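Side-chain contacts in threonine--tRNA ligase catalytic subunit (Aeropyrum pernix, PDB 3A32), which probably catalyses the ATP-dependent attachment of threonine to its cognate tRNA, as a zinc-dependent class II aminoacyl-tRNA synthetase without an editing domain of its own: residues A[176-181]-A[259-264]; A[186-191]-A[311-316]; A[193-198]-A[276-281]. All blocks are in the same frame, centred on the assembly; numbering follows the deposited sequence.

Contact 1. Residues A[176-181]-A[259-264]; sequences DVVYDV and PKLDFI
V178 and V181, nearly a turn apart on helix 174-191, lie over L261 and F263 of strand 260-268. V178 CA is 9.1 Å from L261 CA. V181 CA is 10.3 Å from F263 CA, a spacing that leaves the side chains to close the gap. L261 and F263 both point from the strand toward the helix. The closer-spaced pair meets methyl to methyl, V178 CG1 lying 4.1 Å from L261 CD1. In V178 that methyl is trans to the amide nitrogen (chi1 179°), which carries it to the strand side. Further along, V181 CG1 touches F263 CZ at 4.0 Å, arriving at the ring edge near its plane, with the two side chains at about a right angle. Valine's short branched side chain presents a methyl close to the helix, while leucine and phenylalanine are long enough to reach it from the strand. I281, on the adjacent strand 273-284, packs against both valines, and V181 also meets I167 of strand 159-170. The helix thus lies across several strands, the helix-on-antiparallel-sheet packing that builds the catalytic core of class II aminoacyl-tRNA synthetases.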
loop_
_atom_site.group_PDB
_atom_site.type_symbol
_atom_site.label_atom_id
_atom_site.label_comp_id
_atom_site.label_asym_id
_atom_site.label_seq_id
_atom_site.Cartn_x
_atom_site.Cartn_y
_atom_site.Cartn_z
ATOM N N ASP A 176 2.138 3.190 -29.956
ATOM C CA ASP A 176 2.697 4.097 -28.951
ATOM C C ASP A 176 2.551 3.539 -27.518
ATOM O O ASP A 176 3.443 3.716 -26.677
ATOM C CB ASP A 176 1.965 5.445 -29.003
ATOM C CG ASP A 176 2.429 6.385 -30.177
ATOM O OD1 ASP A 176 3.427 6.151 -30.869
ATOM O OD2 ASP A 176 1.739 7.387 -30.416
ATOM N N VAL A 177 1.400 2.930 -27.232
ATOM C CA VAL A 177 1.139 2.337 -25.953
ATOM C C VAL A 177 2.114 1.196 -25.671
ATOM O O VAL A 177 2.716 1.135 -24.584
ATOM C CB VAL A 177 -0.340 1.863 -25.872
ATOM C CG1 VAL A 177 -0.496 0.743 -24.866
ATOM C CG2 VAL A 177 -1.293 3.072 -25.544
ATOM N N VAL A 178 2.312 0.321 -26.669
ATOM C CA VAL A 178 3.268 -0.783 -26.563
ATOM C C VAL A 178 4.675 -0.282 -26.290
ATOM O O VAL A 178 5.393 -0.812 -25.405
ATOM C CB VAL A 178 3.221 -1.777 -27.813
ATOM C CG1 VAL A 178 4.275 -2.916 -27.663
ATOM C CG2 VAL A 178 1.870 -2.398 -27.928
ATOM N N TYR A 179 5.077 0.730 -27.066
ATOM C CA TYR A 179 6.377 1.327 -26.938
ATOM C C TYR A 179 6.545 1.961 -25.548
ATOM O O TYR A 179 7.561 1.751 -24.894
ATOM C CB TYR A 179 6.602 2.352 -28.059
ATOM C CG TYR A 179 7.971 2.975 -27.998
ATOM C CD1 TYR A 179 9.107 2.290 -28.488
ATOM C CD2 TYR A 179 8.145 4.233 -27.420
ATOM C CE1 TYR A 179 10.372 2.865 -28.383
ATOM C CE2 TYR A 179 9.388 4.817 -27.338
ATOM C CZ TYR A 179 10.475 4.142 -27.816
ATOM O OH TYR A 179 11.686 4.763 -27.682
ATOM N N ASP A 180 5.549 2.728 -25.107
ATOM C CA ASP A 180 5.570 3.394 -23.828
ATOM C C ASP A 180 5.727 2.440 -22.655
ATOM O O ASP A 180 6.403 2.791 -21.667
ATOM C CB ASP A 180 4.296 4.216 -23.627
ATOM C CG ASP A 180 4.270 5.520 -24.513
ATOM O OD1 ASP A 180 5.279 5.868 -25.151
ATOM O OD2 ASP A 180 3.220 6.194 -24.546
ATOM N N VAL A 181 5.118 1.247 -22.769
ATOM C CA VAL A 181 5.235 0.221 -21.711
ATOM C C VAL A 181 6.652 -0.267 -21.662
ATOM O O VAL A 181 7.200 -0.401 -20.570
ATOM C CB VAL A 181 4.218 -0.942 -21.847
ATOM C CG1 VAL A 181 4.513 -2.072 -20.813
ATOM C CG2 VAL A 181 2.787 -0.400 -21.632
ATOM N N PRO A 259 -1.212 -12.408 -29.170
ATOM C CA PRO A 259 0.258 -12.386 -29.209
ATOM C C PRO A 259 0.815 -11.577 -28.029
ATOM O O PRO A 259 0.027 -10.900 -27.319
ATOM C CB PRO A 259 0.568 -11.671 -30.515
ATOM C CG PRO A 259 -0.638 -10.773 -30.754
ATOM C CD PRO A 259 -1.827 -11.451 -30.120
ATOM N N LYS A 260 2.138 -11.637 -27.823
ATOM C CA LYS A 260 2.775 -10.970 -26.683
ATOM C C LYS A 260 4.221 -10.603 -26.923
ATOM O O LYS A 260 4.849 -11.068 -27.858
ATOM C CB LYS A 260 2.711 -11.854 -25.423
ATOM C CG LYS A 260 3.189 -13.289 -25.670
ATOM C CD LYS A 260 3.509 -14.034 -24.355
ATOM C CE LYS A 260 3.897 -15.490 -24.674
ATOM N NZ LYS A 260 4.442 -16.151 -23.448
ATOM N N LEU A 261 4.740 -9.785 -26.017
ATOM C CA LEU A 261 6.131 -9.406 -25.958
ATOM C C LEU A 261 6.613 -9.626 -24.514
ATOM O O LEU A 261 5.952 -9.190 -23.538
ATOM C CB LEU A 261 6.187 -7.935 -26.321
ATOM C CG LEU A 261 7.429 -7.085 -26.338
ATOM C CD1 LEU A 261 7.086 -5.853 -27.151
ATOM C CD2 LEU A 261 7.900 -6.712 -24.898
ATOM N N ASP A 262 7.777 -10.253 -24.363
ATOM C CA ASP A 262 8.360 -10.488 -23.037
ATOM C C ASP A 262 9.620 -9.686 -22.898
ATOM O O ASP A 262 10.372 -9.545 -23.855
ATOM C CB ASP A 262 8.680 -11.953 -22.851
ATOM C CG ASP A 262 7.420 -12.780 -22.701
ATOM O OD1 ASP A 262 6.579 -12.380 -21.844
ATOM O OD2 ASP A 262 7.261 -13.777 -23.460
ATOM N N PHE A 263 9.800 -9.130 -21.707
ATOM C CA PHE A 263 10.991 -8.371 -21.339
ATOM C C PHE A 263 12.018 -9.307 -20.720
ATOM O O PHE A 263 11.728 -9.955 -19.726
ATOM C CB PHE A 263 10.629 -7.363 -20.254
ATOM C CG PHE A 263 9.581 -6.354 -20.672
ATOM C CD1 PHE A 263 9.717 -5.615 -21.885
ATOM C CD2 PHE A 263 8.504 -6.084 -19.839
ATOM C CE1 PHE A 263 8.780 -4.673 -22.224
ATOM C CE2 PHE A 263 7.565 -5.125 -20.184
ATOM C CZ PHE A 263 7.701 -4.433 -21.354
ATOM N N ILE A 264 13.216 -9.332 -21.270
ATOM C CA ILE A 264 14.198 -10.289 -20.856
ATOM C C ILE A 264 15.543 -9.614 -20.630
ATOM O O ILE A 264 16.168 -9.144 -21.580
ATOM C CB ILE A 264 14.388 -11.422 -21.915
ATOM C CG1 ILE A 264 13.127 -12.277 -22.030
ATOM C CG2 ILE A 264 15.532 -12.339 -21.495
ATOM C CD1 ILE A 264 12.925 -12.750 -23.395
#

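Contact 2. Residues A[186-191]-A[311-316]; sequences KLVLER and RALLGS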
loop_
_atom_site.group_PDB
_atom_site.type_symbol
_atom_site.label_atom_id
_atom_site.label_comp_id
_atom_site.label_asym_id
_atom_site.label_seq_id
_atom_site.Cartn_x
_atom_site.Cartn_y
_atom_site.Cartn_z
ATOM N N LYS A 186 11.917 0.083 -18.626
ATOM C CA LYS A 186 13.285 0.569 -18.574
ATOM C C LYS A 186 13.555 1.592 -17.440
ATOM O O LYS A 186 14.569 1.492 -16.716
ATOM C CB LYS A 186 13.630 1.146 -19.940
ATOM C CG LYS A 186 15.001 1.792 -20.046
ATOM C CD LYS A 186 15.340 1.895 -21.479
ATOM C CE LYS A 186 16.817 2.232 -21.723
ATOM N NZ LYS A 186 17.272 3.508 -21.042
ATOM N N LEU A 187 12.668 2.593 -17.313
ATOM C CA LEU A 187 12.702 3.565 -16.201
ATOM C C LEU A 187 12.678 2.906 -14.798
ATOM O O LEU A 187 13.462 3.309 -13.921
ATOM C CB LEU A 187 11.532 4.566 -16.318
ATOM C CG LEU A 187 11.500 5.601 -17.459
ATOM C CD1 LEU A 187 10.107 6.241 -17.578
ATOM C CD2 LEU A 187 12.570 6.659 -17.266
ATOM N N VAL A 188 11.754 1.962 -14.566
ATOM C CA VAL A 188 11.730 1.186 -13.338
ATOM C C VAL A 188 13.019 0.315 -13.085
ATOM O O VAL A 188 13.650 0.411 -12.009
ATOM C CB VAL A 188 10.449 0.342 -13.240
ATOM C CG1 VAL A 188 10.535 -0.648 -12.130
ATOM C CG2 VAL A 188 9.237 1.238 -12.990
ATOM N N LEU A 189 13.447 -0.479 -14.071
ATOM C CA LEU A 189 14.714 -1.188 -13.923
ATOM C C LEU A 189 15.892 -0.300 -13.567
ATOM O O LEU A 189 16.639 -0.607 -12.634
ATOM C CB LEU A 189 15.081 -1.971 -15.166
ATOM C CG LEU A 189 14.221 -3.185 -15.500
ATOM C CD1 LEU A 189 15.091 -3.969 -16.393
ATOM C CD2 LEU A 189 13.833 -3.998 -14.305
ATOM N N GLU A 190 16.055 0.791 -14.311
ATOM C CA GLU A 190 17.238 1.640 -14.194
ATOM C C GLU A 190 17.214 2.505 -12.954
ATOM O O GLU A 190 18.227 2.692 -12.294
ATOM C CB GLU A 190 17.449 2.488 -15.478
ATOM C CG GLU A 190 17.864 1.624 -16.664
ATOM C CD GLU A 190 18.207 2.408 -17.934
ATOM O OE1 GLU A 190 17.651 3.506 -18.127
ATOM O OE2 GLU A 190 19.042 1.915 -18.755
ATOM N N ARG A 191 16.044 3.028 -12.627
ATOM C CA ARG A 191 15.957 4.052 -11.586
ATOM C C ARG A 191 15.626 3.534 -10.229
ATOM O O ARG A 191 16.122 4.096 -9.227
ATOM C CB ARG A 191 15.010 5.180 -12.007
ATOM C CG ARG A 191 15.641 5.902 -13.199
ATOM C CD ARG A 191 14.898 7.074 -13.674
ATOM N NE ARG A 191 15.550 7.519 -14.904
ATOM C CZ ARG A 191 15.211 8.627 -15.570
ATOM N NH1 ARG A 191 14.210 9.404 -15.128
ATOM N NH2 ARG A 191 15.874 8.941 -16.681
ATOM N N ARG A 311 -0.507 -6.076 -18.987
ATOM C CA ARG A 311 0.938 -5.811 -18.968
ATOM C C ARG A 311 1.486 -5.749 -17.557
ATOM O O ARG A 311 0.825 -5.245 -16.677
ATOM C CB ARG A 311 1.275 -4.529 -19.747
ATOM C CG ARG A 311 0.517 -3.241 -19.366
ATOM C CD ARG A 311 1.366 -2.257 -18.531
ATOM N NE ARG A 311 1.594 -2.633 -17.126
ATOM C CZ ARG A 311 2.313 -1.903 -16.263
ATOM N NH1 ARG A 311 2.867 -0.743 -16.645
ATOM N NH2 ARG A 311 2.471 -2.320 -15.009
ATOM N N ALA A 312 2.686 -6.276 -17.322
ATOM C CA ALA A 312 3.414 -5.980 -16.090
ATOM C C ALA A 312 4.817 -5.598 -16.513
ATOM O O ALA A 312 5.249 -6.043 -17.554
ATOM C CB ALA A 312 3.424 -7.199 -15.153
ATOM N N LEU A 313 5.550 -4.846 -15.694
ATOM C CA LEU A 313 6.956 -4.522 -15.956
ATOM C C LEU A 313 7.867 -5.509 -15.272
ATOM O O LEU A 313 8.773 -6.001 -15.891
ATOM C CB LEU A 313 7.325 -3.086 -15.534
ATOM C CG LEU A 313 6.370 -1.933 -15.930
ATOM C CD1 LEU A 313 6.904 -0.604 -15.406
ATOM C CD2 LEU A 313 6.114 -1.816 -17.446
ATOM N N LEU A 314 7.634 -5.777 -13.987
ATOM C CA LEU A 314 8.423 -6.711 -13.187
ATOM C C LEU A 314 7.813 -8.101 -13.303
ATOM O O LEU A 314 8.534 -9.072 -13.466
ATOM C CB LEU A 314 8.417 -6.268 -11.712
ATOM C CG LEU A 314 8.807 -4.815 -11.383
ATOM C CD1 LEU A 314 8.802 -4.501 -9.848
ATOM C CD2 LEU A 314 10.152 -4.475 -12.025
ATOM N N GLY A 315 6.475 -8.187 -13.215
ATOM C CA GLY A 315 5.785 -9.492 -13.247
ATOM C C GLY A 315 5.355 -9.860 -11.846
ATOM O O GLY A 315 4.723 -9.062 -11.188
ATOM N N SER A 316 5.724 -11.044 -11.360
ATOM C CA SER A 316 5.617 -11.317 -9.945
ATOM C C SER A 316 6.713 -10.518 -9.244
ATOM O O SER A 316 7.887 -10.628 -9.578
ATOM C CB SER A 316 5.772 -12.800 -9.683
ATOM O OG SER A 316 5.960 -13.067 -8.301
#
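V188 sends one methyl to each of two consecutive leucines: CG2 is 3.8 Å from L313 CD1, and CG1 is 3.8 Å from L314 CD2. It meets both leucines at about a right angle. The branch at CB separates the methyls, and chi1 of 169°, with CG1 roughly anti to the backbone N, turns the fork so that one methyl faces each leucine. L189 adds a looser touch, its CD2 being 4.4 Å from L314 CD2. Leucine suits these two places because its long branched end bridges from a turning backbone to the helix, whereas valine on the helix side keeps the approach short, with V188 CA 7.9 Å from L313 CA. F62 of helix 48-65 packs on both V188 and L313, and F193 packs on L314.

The chain carrying the leucines turns a corner at 313-315, just before S316 and helix 317-327; this strand-helix pair is motif 3 of class II synthetases. The carboxylate of D163 holds the corner, OD2 accepting from the amides of L313 and L314 and OD1 from that of G315. G315 has backbone angles (phi 104°, psi -126°) that would jam a beta-carbon against the preceding carbonyl oxygen, so glycine is needed. Next comes S316, the N-cap, whose OG caps R319 N. On the outer side of helix 174-191, K186 NZ makes a salt bridge of 2.9 Å with E190 OE1, one turn further along the helix. The other carboxylate oxygen, E190 OE2, takes the amide of V197, tying the helix to the loop that follows it.

Contact 3. Residues A[193-198]-A[276-281]; sequences FKLGVS and WQMGTI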
loop_
_atom_site.group_PDB
_atom_site.type_symbol
_atom_site.label_atom_id
_atom_site.label_comp_id
_atom_site.label_asym_id
_atom_site.label_seq_id
_atom_site.Cartn_x
_atom_site.Cartn_y
_atom_site.Cartn_z
ATOM N N PHE A 193 15.778 -0.008 -9.543
ATOM C CA PHE A 193 16.652 -1.146 -9.289
ATOM C C PHE A 193 18.123 -0.933 -9.679
ATOM O O PHE A 193 18.970 -1.766 -9.344
ATOM C CB PHE A 193 16.032 -2.447 -9.839
ATOM C CG PHE A 193 14.767 -2.868 -9.087
ATOM C CD1 PHE A 193 14.848 -3.354 -7.774
ATOM C CD2 PHE A 193 13.510 -2.715 -9.650
ATOM C CE1 PHE A 193 13.686 -3.746 -7.019
ATOM C CE2 PHE A 193 12.361 -3.091 -8.913
ATOM C CZ PHE A 193 12.461 -3.621 -7.578
ATOM N N LYS A 194 18.447 0.165 -10.362
ATOM C CA LYS A 194 19.838 0.372 -10.858
ATOM C C LYS A 194 20.367 -0.739 -11.758
ATOM O O LYS A 194 21.554 -1.128 -11.669
ATOM C CB LYS A 194 20.792 0.554 -9.671
ATOM C CG LYS A 194 20.324 1.631 -8.688
ATOM C CD LYS A 194 20.289 3.010 -9.404
ATOM C CE LYS A 194 21.715 3.386 -9.858
ATOM N NZ LYS A 194 21.771 4.799 -10.302
ATOM N N LEU A 195 19.498 -1.272 -12.620
ATOM C CA LEU A 195 19.885 -2.306 -13.568
ATOM C C LEU A 195 19.932 -1.685 -14.954
ATOM O O LEU A 195 18.915 -1.252 -15.468
ATOM C CB LEU A 195 18.869 -3.445 -13.565
ATOM C CG LEU A 195 18.735 -4.333 -12.311
ATOM C CD1 LEU A 195 17.512 -5.219 -12.413
ATOM C CD2 LEU A 195 19.971 -5.151 -12.066
ATOM N N GLY A 196 21.089 -1.638 -15.567
ATOM C CA GLY A 196 21.230 -1.116 -16.920
ATOM C C GLY A 196 20.464 -1.866 -17.997
ATOM O O GLY A 196 20.507 -3.118 -18.101
ATOM N N VAL A 197 19.750 -1.096 -18.811
ATOM C CA VAL A 197 18.981 -1.692 -19.888
ATOM C C VAL A 197 19.612 -1.175 -21.174
ATOM O O VAL A 197 19.465 -0.005 -21.498
ATOM C CB VAL A 197 17.489 -1.298 -19.818
ATOM C CG1 VAL A 197 16.750 -1.818 -21.034
ATOM C CG2 VAL A 197 16.856 -1.846 -18.528
ATOM N N SER A 198 20.342 -2.039 -21.880
ATOM C CA SER A 198 21.015 -1.607 -23.132
ATOM C C SER A 198 21.095 -2.769 -24.092
ATOM O O SER A 198 20.680 -3.886 -23.749
ATOM C CB SER A 198 22.445 -1.223 -22.817
ATOM O OG SER A 198 23.141 -2.413 -22.483
ATOM N N TRP A 276 16.893 -13.586 -17.693
ATOM C CA TRP A 276 16.088 -13.268 -16.524
ATOM C C TRP A 276 14.789 -12.666 -17.070
ATOM O O TRP A 276 14.771 -11.478 -17.423
ATOM C CB TRP A 276 16.830 -12.261 -15.612
ATOM C CG TRP A 276 16.029 -11.684 -14.473
ATOM C CD1 TRP A 276 14.725 -11.983 -14.113
ATOM C CD2 TRP A 276 16.497 -10.734 -13.505
ATOM N NE1 TRP A 276 14.346 -11.243 -12.998
ATOM C CE2 TRP A 276 15.425 -10.498 -12.584
ATOM C CE3 TRP A 276 17.726 -10.049 -13.326
ATOM C CZ2 TRP A 276 15.540 -9.602 -11.514
ATOM C CZ3 TRP A 276 17.840 -9.161 -12.269
ATOM C CH2 TRP A 276 16.743 -8.934 -11.376
ATOM N N GLN A 277 13.724 -13.472 -17.147
ATOM C CA GLN A 277 12.456 -12.998 -17.678
ATOM C C GLN A 277 11.736 -12.128 -16.655
ATOM O O GLN A 277 11.666 -12.453 -15.452
ATOM C CB GLN A 277 11.528 -14.148 -18.138
ATOM C CG GLN A 277 10.405 -13.653 -19.128
ATOM C CD GLN A 277 9.734 -14.766 -19.866
ATOM O OE1 GLN A 277 8.637 -15.152 -19.497
ATOM N NE2 GLN A 277 10.384 -15.311 -20.931
ATOM N N MET A 278 11.212 -11.011 -17.145
ATOM C CA MET A 278 10.525 -10.033 -16.291
ATOM C C MET A 278 9.037 -9.942 -16.685
ATOM O O MET A 278 8.370 -11.003 -16.745
ATOM C CB MET A 278 11.251 -8.686 -16.340
ATOM C CG MET A 278 12.607 -8.832 -15.725
ATOM S SD MET A 278 13.662 -7.407 -15.899
ATOM C CE MET A 278 15.060 -7.925 -14.948
ATOM N N GLY A 279 8.542 -8.734 -16.989
ATOM C CA GLY A 279 7.120 -8.558 -17.300
ATOM C C GLY A 279 6.805 -8.957 -18.746
ATOM O O GLY A 279 7.679 -9.472 -19.449
ATOM N N THR A 280 5.575 -8.702 -19.177
ATOM C CA THR A 280 5.048 -9.087 -20.471
ATOM C C THR A 280 4.069 -8.007 -20.931
ATOM O O THR A 280 3.519 -7.266 -20.107
ATOM C CB THR A 280 4.314 -10.485 -20.410
ATOM O OG1 THR A 280 5.272 -11.491 -20.034
ATOM C CG2 THR A 280 3.829 -10.921 -21.772
ATOM N N ILE A 281 3.900 -7.889 -22.246
ATOM C CA ILE A 281 2.777 -7.172 -22.831
ATOM C C ILE A 281 1.965 -8.208 -23.596
ATOM O O ILE A 281 2.437 -8.727 -24.609
ATOM C CB ILE A 281 3.200 -6.000 -23.802
ATOM C CG1 ILE A 281 4.128 -5.028 -23.090
ATOM C CG2 ILE A 281 1.959 -5.255 -24.358
ATOM C CD1 ILE A 281 4.751 -4.033 -24.012
#
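L195 meets W276 and M278 in a buried, purely apolar contact between the loop that follows helix 174-191 and strand 273-284, a member of the largely antiparallel sheet at the heart of the class II synthetase fold. Only about 82 Å² is buried between the two segments, and one methyl does the touching. L195 CD1 lies 3.9 Å from W276 CH2, at the far end of the indole, approaching the ring obliquely; the two side chains are at about a right angle. The same methyl, L195 CD1, is 4.4 Å from M278 CE, which lies on the same side of it as W276 CH2, so it rests against the corner where indole and methionine meet. The backbones are far apart, L195 CA and W276 CA being 12.0 Å from each other, which explains the choice of residues: long side chains have to span the gap. In W276 the ring leaves the strand trans to the amide nitrogen (chi1 171°), which helps extend it toward the loop.

The loop has further holds. K194, the first residue after helix 174-191 to leave helical backbone angles, has a positive phi, and the carbonyls of F193 and K194 accept hydrogen bonds from the guanidinium of R328. Around the apolar side chains, helix 317-327 closes the cluster: F320 meets the rings of both F193 and W276, and M278 packs on it too. Methionine, unbranched and flexible, is well suited to slide beneath an aromatic ring, and here M278 CE lies 3.4 Å from the plane of the W276 ring, over its centre.

Contacts 1 and 2 lie along one helix, 174-191, with centres about 11 Å apart, and they meet where V181 O comes 3.6 Å from L313 CD2. Contact 3 starts in the loop after the helix, where L189 O accepts L195 N at 2.9 Å. The centres of contacts 2 and 3 are about 6 Å apart, those of contacts 1 and 3 about 12 Å. In the sheet, L261 O receives I281 N at 2.8 Å and T280 O receives A312 N at 3.1 Å, joining the strands of all three. The zinc held by C112, H166 and H310 is about 12 Å from the V181 side chain and about 13 Å from that of L313, whereas contact 3 lies away from it.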